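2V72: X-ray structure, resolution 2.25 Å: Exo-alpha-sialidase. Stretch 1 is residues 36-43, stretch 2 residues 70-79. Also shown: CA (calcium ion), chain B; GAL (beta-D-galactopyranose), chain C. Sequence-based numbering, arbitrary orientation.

Stretch 1 36-43: NINTMWHT
Stretch 2, residues 70-79: ITPRTSGNNG

Stretches 1 and 2 belong to one chain and bury 339 Å² between them without a clear direct hydrogen bond; packing, one bridging water and a shared galactose hold them together. Their CA atoms approach at I37–T74 (6.3 Å), M40–R73 (6.6 Å) and H42–G79 (7.1 Å), so the partners in stretch 2 do not follow a single order along stretch 1.

Stretch 1 opens with a type I turn, N36 to T39 (I37 -77/-6, N38 -87/-15). N36 (chi1 t) accepts N38 N at OD1 (2.7 Å), and calcium is bound by N36 O (2.3 Å), T39 O (2.4 Å) and, through the p rotamer, T39 OG1 (2.6 Å). The turn presents I37 (p, t) toward stretch 2, its CG2 4.4 Å from T71 CG2. I37 O lies 3.5 Å from T74 CB and receives a hydrogen bond from a water (2.6 Å to the water O), which accepts from T74 N (2.8 Å to the same O).

M40 extends from a -130/158 backbone as p, t, p, placing CE 3.7 Å from R73 CB and over one face of the guanidinium, where a flexible thioether gives apolar cover without competing for its N-H groups. R73 (p, t, m, chi4 157°) starts sideways, but its end comes nearer. NE donates to S75 O (2.6 Å) and NH1 to N78 O (3.0 Å), tying the loop to the side chain. NH1 and NH2 also donate to galactose O3 (2.8 and 2.9 Å).

H42, in strand 41–42, is t with chi2 -59°. ND1 donates to T43 O (2.7 Å), while NE2 lies 2.7 Å from galactose O4; R73 NH1 sits at the ring edge, 3.4 Å from CD2. N78 (chi1 -90°) brings CB 4.0 Å from H42 NE2. G79, at 89/5, suits glycine: a CB would jam against the preceding carbonyl O.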

# COMPACT_ATOMS: atom_id res chain seq x y z
N ASN A 36 -5.82 -11.57 4.25
CA ASN A 36 -4.99 -12.56 4.93
C ASN A 36 -3.63 -11.96 5.28
O ASN A 36 -2.87 -11.58 4.39
CB ASN A 36 -4.82 -13.80 4.04
CG ASN A 36 -4.18 -14.98 4.77
OD1 ASN A 36 -3.21 -14.82 5.51
ND2 ASN A 36 -4.73 -16.16 4.56
N ILE A 37 -3.31 -11.90 6.57
CA ILE A 37 -2.06 -11.29 7.02
C ILE A 37 -0.82 -12.20 6.83
O ILE A 37 0.32 -11.77 7.06
CB ILE A 37 -2.17 -10.77 8.49
CG1 ILE A 37 -2.45 -11.92 9.47
CG2 ILE A 37 -3.25 -9.67 8.58
CD1 ILE A 37 -2.86 -11.47 10.90
N ASN A 38 -1.06 -13.44 6.41
CA ASN A 38 0.02 -14.38 6.10
C ASN A 38 0.54 -14.29 4.66
O ASN A 38 1.60 -14.81 4.35
CB ASN A 38 -0.41 -15.82 6.41
CG ASN A 38 -0.68 -16.04 7.90
OD1 ASN A 38 -0.03 -15.46 8.76
ND2 ASN A 38 -1.65 -16.89 8.19
N THR A 39 -0.22 -13.62 3.78
CA THR A 39 0.20 -13.39 2.40
C THR A 39 0.54 -11.91 2.21
O THR A 39 -0.21 -11.04 2.68
CB THR A 39 -0.91 -13.73 1.39
OG1 THR A 39 -2.04 -12.89 1.66
CG2 THR A 39 -1.33 -15.19 1.49
N MET A 40 1.63 -11.64 1.50
CA MET A 40 2.06 -10.26 1.26
C MET A 40 2.35 -9.95 -0.21
O MET A 40 2.62 -10.86 -1.01
CB MET A 40 3.32 -9.97 2.07
CG MET A 40 4.55 -10.75 1.64
SD MET A 40 5.90 -10.49 2.78
CE MET A 40 5.56 -11.79 3.97
N TRP A 41 2.30 -8.66 -0.55
CA TRP A 41 2.97 -8.15 -1.73
C TRP A 41 4.41 -7.89 -1.34
O TRP A 41 4.69 -7.39 -0.26
CB TRP A 41 2.33 -6.85 -2.25
CG TRP A 41 3.23 -6.11 -3.22
CD1 TRP A 41 3.61 -6.54 -4.46
CD2 TRP A 41 3.90 -4.85 -3.00
NE1 TRP A 41 4.46 -5.63 -5.03
CE2 TRP A 41 4.65 -4.58 -4.17
CE3 TRP A 41 3.91 -3.93 -1.95
CZ2 TRP A 41 5.43 -3.43 -4.31
CZ3 TRP A 41 4.68 -2.78 -2.09
CH2 TRP A 41 5.43 -2.54 -3.27
N HIS A 42 5.34 -8.25 -2.23
CA HIS A 42 6.75 -8.08 -1.95
C HIS A 42 7.43 -7.91 -3.30
O HIS A 42 7.08 -8.60 -4.27
CB HIS A 42 7.27 -9.32 -1.21
CG HIS A 42 8.61 -9.16 -0.57
ND1 HIS A 42 9.75 -8.83 -1.28
CD2 HIS A 42 9.02 -9.36 0.71
CE1 HIS A 42 10.79 -8.80 -0.46
NE2 HIS A 42 10.37 -9.13 0.75
N THR A 43 8.38 -6.98 -3.38
CA THR A 43 9.16 -6.79 -4.59
C THR A 43 10.02 -8.04 -4.82
O THR A 43 10.11 -8.89 -3.93
CB THR A 43 10.01 -5.51 -4.54
OG1 THR A 43 10.90 -5.56 -3.42
CG2 THR A 43 9.10 -4.26 -4.41
N ILE A 70 -1.84 0.34 6.56
CA ILE A 70 -0.79 -0.43 5.89
C ILE A 70 -0.20 -1.45 6.88
O ILE A 70 0.57 -1.10 7.78
CB ILE A 70 0.33 0.49 5.33
CG1 ILE A 70 -0.25 1.54 4.37
CG2 ILE A 70 1.43 -0.33 4.66
CD1 ILE A 70 -0.71 2.84 5.05
N THR A 71 -0.59 -2.71 6.69
CA THR A 71 -0.15 -3.82 7.54
C THR A 71 1.15 -4.44 7.00
O THR A 71 1.16 -5.02 5.91
CB THR A 71 -1.23 -4.91 7.62
OG1 THR A 71 -2.49 -4.31 7.96
CG2 THR A 71 -0.87 -5.99 8.64
N PRO A 72 2.25 -4.31 7.76
CA PRO A 72 3.50 -4.96 7.39
C PRO A 72 3.42 -6.48 7.47
O PRO A 72 2.44 -7.03 7.98
CB PRO A 72 4.50 -4.42 8.43
CG PRO A 72 3.85 -3.24 9.03
CD PRO A 72 2.40 -3.54 9.01
N ARG A 73 4.46 -7.14 6.99
CA ARG A 73 4.58 -8.59 7.10
C ARG A 73 4.53 -9.06 8.55
O ARG A 73 5.17 -8.49 9.44
CB ARG A 73 5.86 -9.08 6.41
CG ARG A 73 7.15 -8.51 6.96
CD ARG A 73 8.32 -8.88 6.06
NE ARG A 73 8.50 -10.32 5.96
CZ ARG A 73 9.11 -10.94 4.96
NH1 ARG A 73 9.62 -10.26 3.93
NH2 ARG A 73 9.21 -12.26 4.98
N THR A 74 3.75 -10.10 8.77
CA THR A 74 3.46 -10.65 10.09
C THR A 74 4.72 -11.30 10.72
O THR A 74 4.79 -11.49 11.93
CB THR A 74 2.26 -11.64 9.98
OG1 THR A 74 1.40 -11.52 11.12
CG2 THR A 74 2.73 -13.08 9.81
N SER A 75 5.71 -11.58 9.88
CA SER A 75 6.95 -12.24 10.27
C SER A 75 8.06 -11.80 9.31
O SER A 75 7.79 -11.51 8.14
CB SER A 75 6.76 -13.75 10.24
OG SER A 75 7.99 -14.43 10.33
N GLY A 76 9.30 -11.76 9.80
CA GLY A 76 10.43 -11.24 9.01
C GLY A 76 10.43 -9.73 8.98
O GLY A 76 9.45 -9.10 9.37
N ASN A 77 11.53 -9.12 8.53
CA ASN A 77 11.57 -7.66 8.40
C ASN A 77 11.80 -7.09 6.98
O ASN A 77 11.59 -5.90 6.74
CB ASN A 77 12.51 -7.02 9.44
CG ASN A 77 13.98 -7.39 9.25
OD1 ASN A 77 14.84 -6.90 9.99
ND2 ASN A 77 14.27 -8.25 8.28
N ASN A 78 12.22 -7.95 6.05
CA ASN A 78 12.51 -7.53 4.68
C ASN A 78 11.34 -6.78 4.05
O ASN A 78 10.23 -7.30 3.96
CB ASN A 78 12.90 -8.72 3.80
CG ASN A 78 14.39 -8.98 3.80
OD1 ASN A 78 15.20 -8.07 3.97
ND2 ASN A 78 14.77 -10.23 3.59
N GLY A 79 11.62 -5.56 3.61
CA GLY A 79 10.61 -4.75 2.93
C GLY A 79 9.74 -3.88 3.82
O GLY A 79 8.79 -3.27 3.33
CA CA B . -2.48 -10.48 2.42
C1 GAL C . 13.37 -14.16 2.62
C2 GAL C . 11.98 -13.67 3.03
C3 GAL C . 11.18 -13.20 1.82
C4 GAL C . 12.00 -12.27 0.91
C5 GAL C . 13.38 -12.84 0.63
C6 GAL C . 14.22 -11.83 -0.16
O1 GAL C . 14.12 -14.39 3.78
O2 GAL C . 11.29 -14.69 3.73
O3 GAL C . 10.04 -12.50 2.26
O4 GAL C . 12.14 -11.00 1.53
O5 GAL C . 14.03 -13.18 1.84
O6 GAL C . 15.34 -12.48 -0.72
O HOH W 1 2.85 -11.50 6.54